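Local coordinates for phenazine biosynthesis protein PhzF family (Enterococcus faecalis, PDB 1S7J) that belongs to the PhzF family and probably works as an isomerase, although its substrate is not established, at residues A[210-215]-A[242-247]; A[57-62]-A[73-78]. All coordinates share one frame; numbering follows the deposited sequence.

Contact 1 of 2, residues A[210-215]-A[242-247]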
loop_
_atom_site.group_PDB
_atom_site.type_symbol
_atom_site.label_atom_id
_atom_site.label_comp_id
_atom_site.label_asym_id
_atom_site.label_seq_id
_atom_site.Cartn_x
_atom_site.Cartn_y
_atom_site.Cartn_z
ATOM N N LEU A 210 11.118 -1.033 -4.522
ATOM C CA LEU A 210 11.741 0.156 -3.913
ATOM C C LEU A 210 12.832 -0.122 -2.902
ATOM O O LEU A 210 13.931 0.426 -3.002
ATOM C CB LEU A 210 10.674 1.032 -3.228
ATOM C CG LEU A 210 9.919 2.100 -4.011
ATOM C CD1 LEU A 210 10.910 2.967 -4.737
ATOM C CD2 LEU A 210 8.964 1.477 -4.980
ATOM N N ILE A 211 12.496 -0.889 -1.862
ATOM C CA ILE A 211 13.454 -1.204 -0.809
ATOM C C ILE A 211 14.738 -1.902 -1.331
ATOM O O ILE A 211 15.846 -1.463 -1.020
ATOM C CB ILE A 211 12.781 -1.998 0.363
ATOM C CG1 ILE A 211 11.647 -1.151 0.957
ATOM C CG2 ILE A 211 13.797 -2.303 1.467
ATOM C CD1 ILE A 211 10.952 -1.796 2.132
ATOM N N PRO A 212 14.597 -3.000 -2.095
ATOM C CA PRO A 212 15.791 -3.669 -2.610
ATOM C C PRO A 212 16.698 -2.673 -3.353
ATOM O O PRO A 212 17.892 -2.568 -3.065
ATOM C CB PRO A 212 15.203 -4.692 -3.572
ATOM C CG PRO A 212 13.964 -5.097 -2.870
ATOM C CD PRO A 212 13.388 -3.769 -2.440
ATOM N N TYR A 213 16.094 -1.929 -4.285
ATOM C CA TYR A 213 16.819 -0.947 -5.081
ATOM C C TYR A 213 17.619 0.056 -4.253
ATOM O O TYR A 213 18.803 0.297 -4.535
ATOM C CB TYR A 213 15.849 -0.177 -6.012
ATOM C CG TYR A 213 16.522 0.971 -6.750
ATOM C CD1 TYR A 213 16.648 2.227 -6.149
ATOM C CD2 TYR A 213 17.101 0.779 -8.002
ATOM C CE1 TYR A 213 17.342 3.254 -6.766
ATOM C CE2 TYR A 213 17.803 1.813 -8.633
ATOM C CZ TYR A 213 17.919 3.049 -7.999
ATOM O OH TYR A 213 18.621 4.072 -8.575
ATOM N N TRP A 214 16.964 0.694 -3.301
ATOM C CA TRP A 214 17.622 1.692 -2.471
ATOM C C TRP A 214 18.557 1.141 -1.409
ATOM O O TRP A 214 19.433 1.860 -0.916
ATOM C CB TRP A 214 16.589 2.639 -1.870
ATOM C CG TRP A 214 16.007 3.550 -2.895
ATOM C CD1 TRP A 214 14.817 3.405 -3.549
ATOM C CD2 TRP A 214 16.611 4.737 -3.425
ATOM N NE1 TRP A 214 14.645 4.424 -4.452
ATOM C CE2 TRP A 214 15.732 5.255 -4.397
ATOM C CE3 TRP A 214 17.820 5.409 -3.170
ATOM C CZ2 TRP A 214 16.014 6.426 -5.122
ATOM C CZ3 TRP A 214 18.101 6.574 -3.891
ATOM C CH2 TRP A 214 17.203 7.065 -4.855
ATOM N N GLY A 215 18.339 -0.104 -1.009
ATOM C CA GLY A 215 19.204 -0.716 -0.025
ATOM C C GLY A 215 20.525 -1.013 -0.705
ATOM O O GLY A 215 21.589 -0.714 -0.177
ATOM N N ASN A 242 16.068 -12.098 1.183
ATOM C CA ASN A 242 14.893 -12.564 0.461
ATOM C C ASN A 242 13.515 -12.051 0.999
ATOM O O ASN A 242 12.469 -12.673 0.740
ATOM C CB ASN A 242 14.881 -14.090 0.408
ATOM C CG ASN A 242 14.512 -14.601 -0.972
ATOM O OD1 ASN A 242 15.163 -14.245 -1.962
ATOM N ND2 ASN A 242 13.468 -15.434 -1.048
ATOM N N ARG A 243 13.517 -10.892 1.652
ATOM C CA ARG A 243 12.269 -10.314 2.168
ATOM C C ARG A 243 12.498 -8.869 2.630
ATOM O O ARG A 243 13.587 -8.525 3.083
ATOM C CB ARG A 243 11.749 -11.169 3.352
ATOM C CG ARG A 243 10.231 -11.122 3.562
ATOM C CD ARG A 243 9.480 -11.807 2.419
ATOM N NE ARG A 243 8.028 -11.682 2.571
ATOM C CZ ARG A 243 7.130 -12.339 1.830
ATOM N NH1 ARG A 243 5.829 -12.154 2.047
ATOM N NH2 ARG A 243 7.523 -13.179 0.881
ATOM N N VAL A 244 11.494 -8.006 2.426
ATOM C CA VAL A 244 11.592 -6.603 2.876
ATOM C C VAL A 244 10.448 -6.289 3.832
ATOM O O VAL A 244 9.337 -6.833 3.701
ATOM C CB VAL A 244 11.600 -5.590 1.703
ATOM C CG1 VAL A 244 12.855 -5.755 0.880
ATOM C CG2 VAL A 244 10.371 -5.750 0.849
ATOM N N ILE A 245 10.731 -5.431 4.810
ATOM C CA ILE A 245 9.752 -5.049 5.828
ATOM C C ILE A 245 9.426 -3.557 5.826
ATOM O O ILE A 245 10.328 -2.716 5.810
ATOM C CB ILE A 245 10.278 -5.380 7.240
ATOM C CG1 ILE A 245 10.766 -6.827 7.306
ATOM C CG2 ILE A 245 9.194 -5.116 8.285
ATOM C CD1 ILE A 245 9.704 -7.857 7.004
ATOM N N ILE A 246 8.132 -3.238 5.822
ATOM C CA ILE A 246 7.696 -1.839 5.881
ATOM C C ILE A 246 6.843 -1.626 7.122
ATOM O O ILE A 246 5.945 -2.432 7.421
ATOM C CB ILE A 246 6.877 -1.400 4.624
ATOM C CG1 ILE A 246 5.633 -2.264 4.459
ATOM C CG2 ILE A 246 7.739 -1.442 3.398
ATOM C CD1 ILE A 246 4.792 -1.885 3.281
ATOM N N GLY A 247 7.137 -0.573 7.862
ATOM C CA GLY A 247 6.372 -0.276 9.055
ATOM C C GLY A 247 5.747 1.092 8.967
ATOM O O GLY A 247 6.415 2.049 8.574
#
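Ile211 and Val244 face each other, their CA atoms 6.8 Å apart, where helix 210-215 passes at 103° to strand 243-247 with 9.0 Å between the axes of the two segments. In the diaminopimelate epimerase-like fold expected of PhzF proteins, each of two lobes wraps strands round a central helix; helix 207-218 appears to be such a core helix, and this strand would then form part of its wall. On the helix, Ile211 carries the contact. Its CG1 lies anti to the carbonyl carbon (chi1 -60°), and an extended second torsion (chi2 -178°) carries CD1 along the strand from Val244 to Ile246, while Ile211 CG2 stays 3.6 Å from Val244 CG1. Ile211 and Val244 slide past each other in opposite senses, and CD1 still touches Val244 CB as it reaches Ile246. Pro212, whose nitrogen has no hydrogen to give the preceding turn and so marks a kink, lays its ring crosswise to Val244, with Pro212 CD 3.9 Å from Val244 CG1. No hydrogen bond joins the segments; the side chains that meet are all apolar. Strands 110-116 and 234-240 flank the strand through backbone bonds, and Cys237 and Val239 of the latter also touch Ile211. The far tip of Ile211 is tightly packed: CD1 lies 3.8 Å from the carbonyl oxygen of Ile245 and only 3.5 Å from CG2 of Ile246.

Contact 2 of 2, residues A[57-62]-A[73-78]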
loop_
_atom_site.group_PDB
_atom_site.type_symbol
_atom_site.label_atom_id
_atom_site.label_comp_id
_atom_site.label_asym_id
_atom_site.label_seq_id
_atom_site.Cartn_x
_atom_site.Cartn_y
_atom_site.Cartn_z
ATOM N N TYR A 57 -6.899 -14.729 11.567
ATOM C CA TYR A 57 -8.016 -13.923 11.114
ATOM C C TYR A 57 -8.106 -14.027 9.595
ATOM O O TYR A 57 -7.154 -13.687 8.883
ATOM C CB TYR A 57 -7.859 -12.451 11.534
ATOM C CG TYR A 57 -8.146 -12.168 12.993
ATOM C CD1 TYR A 57 -7.127 -12.213 13.946
ATOM C CD2 TYR A 57 -9.430 -11.806 13.416
ATOM C CE1 TYR A 57 -7.370 -11.905 15.274
ATOM C CE2 TYR A 57 -9.685 -11.497 14.746
ATOM C CZ TYR A 57 -8.648 -11.547 15.672
ATOM O OH TYR A 57 -8.886 -11.229 16.991
ATOM N N ALA A 58 -9.217 -14.552 9.111
ATOM C CA ALA A 58 -9.439 -14.692 7.688
ATOM C C ALA A 58 -9.692 -13.292 7.073
ATOM O O ALA A 58 -10.638 -12.609 7.453
ATOM C CB ALA A 58 -10.624 -15.601 7.434
ATOM N N LEU A 59 -8.812 -12.868 6.165
ATOM C CA LEU A 59 -8.947 -11.567 5.515
ATOM C C LEU A 59 -9.611 -11.671 4.153
ATOM O O LEU A 59 -9.486 -12.679 3.458
ATOM C CB LEU A 59 -7.586 -10.895 5.355
ATOM C CG LEU A 59 -7.363 -9.586 6.116
ATOM C CD1 LEU A 59 -6.014 -9.027 5.733
ATOM C CD2 LEU A 59 -8.469 -8.568 5.821
ATOM N N ARG A 60 -10.230 -10.563 3.749
ATOM C CA ARG A 60 -10.942 -10.452 2.488
ATOM C C ARG A 60 -10.945 -8.960 2.105
ATOM O O ARG A 60 -11.314 -8.115 2.923
ATOM C CB ARG A 60 -12.375 -10.912 2.686
ATOM C CG ARG A 60 -12.956 -11.695 1.563
ATOM C CD ARG A 60 -12.983 -13.164 1.894
ATOM N NE ARG A 60 -14.292 -13.764 1.631
ATOM C CZ ARG A 60 -14.827 -13.910 0.415
ATOM N NH1 ARG A 60 -16.022 -14.472 0.275
ATOM N NH2 ARG A 60 -14.176 -13.490 -0.652
ATOM N N TRP A 61 -10.490 -8.632 0.906
ATOM C CA TRP A 61 -10.479 -7.241 0.462
ATOM C C TRP A 61 -11.379 -7.081 -0.730
ATOM O O TRP A 61 -11.456 -7.960 -1.592
ATOM C CB TRP A 61 -9.085 -6.778 0.066
ATOM C CG TRP A 61 -7.995 -7.174 0.984
ATOM C CD1 TRP A 61 -7.393 -6.395 1.938
ATOM C CD2 TRP A 61 -7.299 -8.416 0.992
ATOM N NE1 TRP A 61 -6.361 -7.075 2.521
ATOM C CE2 TRP A 61 -6.276 -8.326 1.957
ATOM C CE3 TRP A 61 -7.432 -9.614 0.260
ATOM C CZ2 TRP A 61 -5.388 -9.374 2.219
ATOM C CZ3 TRP A 61 -6.552 -10.659 0.519
ATOM C CH2 TRP A 61 -5.541 -10.530 1.489
ATOM N N PHE A 62 -12.051 -5.931 -0.793
ATOM C CA PHE A 62 -12.943 -5.581 -1.883
ATOM C C PHE A 62 -12.777 -4.128 -2.257
ATOM O O PHE A 62 -12.526 -3.298 -1.392
ATOM C CB PHE A 62 -14.407 -5.742 -1.448
ATOM C CG PHE A 62 -14.863 -7.156 -1.324
ATOM C CD1 PHE A 62 -14.643 -7.873 -0.154
ATOM C CD2 PHE A 62 -15.549 -7.773 -2.366
ATOM C CE1 PHE A 62 -15.100 -9.175 -0.018
ATOM C CE2 PHE A 62 -16.014 -9.079 -2.242
ATOM C CZ PHE A 62 -15.787 -9.782 -1.064
ATOM N N HIS A 73 -2.036 -1.601 2.554
ATOM C CA HIS A 73 -2.524 -0.597 3.500
ATOM C C HIS A 73 -3.790 -1.044 4.217
ATOM O O HIS A 73 -4.007 -0.693 5.369
ATOM C CB HIS A 73 -2.739 0.757 2.804
ATOM C CG HIS A 73 -3.858 0.762 1.826
ATOM N ND1 HIS A 73 -5.025 1.467 2.034
ATOM C CD2 HIS A 73 -4.014 0.120 0.638
ATOM C CE1 HIS A 73 -5.851 1.260 1.017
ATOM N NE2 HIS A 73 -5.261 0.445 0.164
ATOM N N ALA A 74 -4.609 -1.829 3.530
ATOM C CA ALA A 74 -5.854 -2.339 4.090
ATOM C C ALA A 74 -5.600 -3.458 5.087
ATOM O O ALA A 74 -6.473 -3.781 5.907
ATOM C CB ALA A 74 -6.770 -2.831 2.976
ATOM N N THR A 75 -4.455 -4.108 4.963
ATOM C CA THR A 75 -4.095 -5.172 5.865
ATOM C C THR A 75 -3.589 -4.511 7.138
ATOM O O THR A 75 -3.935 -4.920 8.248
ATOM C CB THR A 75 -3.029 -6.106 5.235
ATOM O OG1 THR A 75 -3.646 -6.896 4.222
ATOM C CG2 THR A 75 -2.443 -7.047 6.267
ATOM N N LEU A 76 -2.798 -3.463 6.970
ATOM C CA LEU A 76 -2.263 -2.718 8.082
ATOM C C LEU A 76 -3.420 -2.124 8.862
ATOM O O LEU A 76 -3.422 -2.117 10.091
ATOM C CB LEU A 76 -1.342 -1.608 7.564
ATOM C CG LEU A 76 -0.579 -0.721 8.553
ATOM C CD1 LEU A 76 0.613 -0.125 7.867
ATOM C CD2 LEU A 76 -1.480 0.369 9.137
ATOM N N ALA A 77 -4.415 -1.619 8.123
ATOM C CA ALA A 77 -5.594 -1.017 8.709
ATOM C C ALA A 77 -6.355 -2.018 9.533
ATOM O O ALA A 77 -6.725 -1.733 10.665
ATOM C CB ALA A 77 -6.490 -0.430 7.611
ATOM N N THR A 78 -6.605 -3.195 8.963
ATOM C CA THR A 78 -7.324 -4.260 9.663
ATOM C C THR A 78 -6.584 -4.671 10.913
ATOM O O THR A 78 -7.195 -5.054 11.905
ATOM C CB THR A 78 -7.488 -5.470 8.803
ATOM O OG1 THR A 78 -8.231 -5.135 7.639
ATOM C CG2 THR A 78 -8.229 -6.556 9.550
#
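Leu59 reaches from strand 57-62 to two threonines of helix 73-78, the segments running at 133° to each other with their axes 9.8 Å apart. Its two methyl groups divide the work. Leu59 CD1 comes within 3.5 Å of Thr75 OG1, whereas Leu59 CD2 passes alongside Thr78, 3.9 Å from Thr78 OG1. The Thr78 hydroxyl can lie against a methyl group because it already has a polar partner: Thr78 OG1 donates to Ala74 O at 2.8 Å, nearly in line with the C=O bond, and that oxygen also accepts the backbone N-H of Thr78. Arg60, next in the strand, forms a salt bridge with Glu67 and a cation-pi contact with Trp29. Leu59 and Trp61, on either side of it in sequence, both point toward the helix. In the barrel-like lobes of the diaminopimelate epimerase superfamily a central helix is enclosed by strands; helix 72-85 probably fills that role here. Trp61 brings the strand back to the helix. One face of its indole lies under Leu59 CB, 4.1 Å above the plane and towards the rim, and the pyrrole edge meets the helix. There Trp61 NE1 donates to Thr75 OG1 at 3.2 Å, a distinctly bent bond (144° at the hydrogen) although the oxygen stays close to the ring plane. Thr75 presents OG1 beside its own backbone N, anti to the carbonyl carbon (chi1 -73°), where the hydroxyl is also hydrogen-bonded to Cys71 O in the preceding turn. The buried oxygen is thus held by two polar partners, and the in-plane hydrogen bond helps set the indole's rotation. Along that same edge, Trp61 CD1 packs against Ala74 CB at 3.8 Å.

Contact 1 and contact 2 set a helix against a strand in two ways: the first through apolar side chains and no hydrogen bond, the second with an indole-to-hydroxyl bond added. Their centres lie 21 Å apart, and their nearest atoms come to about 5 Å without touching. Phe11 helps bridge the interval, since its side chain is touched by Ile246 of contact 1 and by Leu76 on the helix of contact 2. Only contact 2 adjoins the predicted active site: the side chains of Ala74 and Glu46 are about 4 Å apart, and His73 NE2 is hydrogen-bonded to Glu46 OE2. Contact 1 lies away from it, within the packing of helix 207-218.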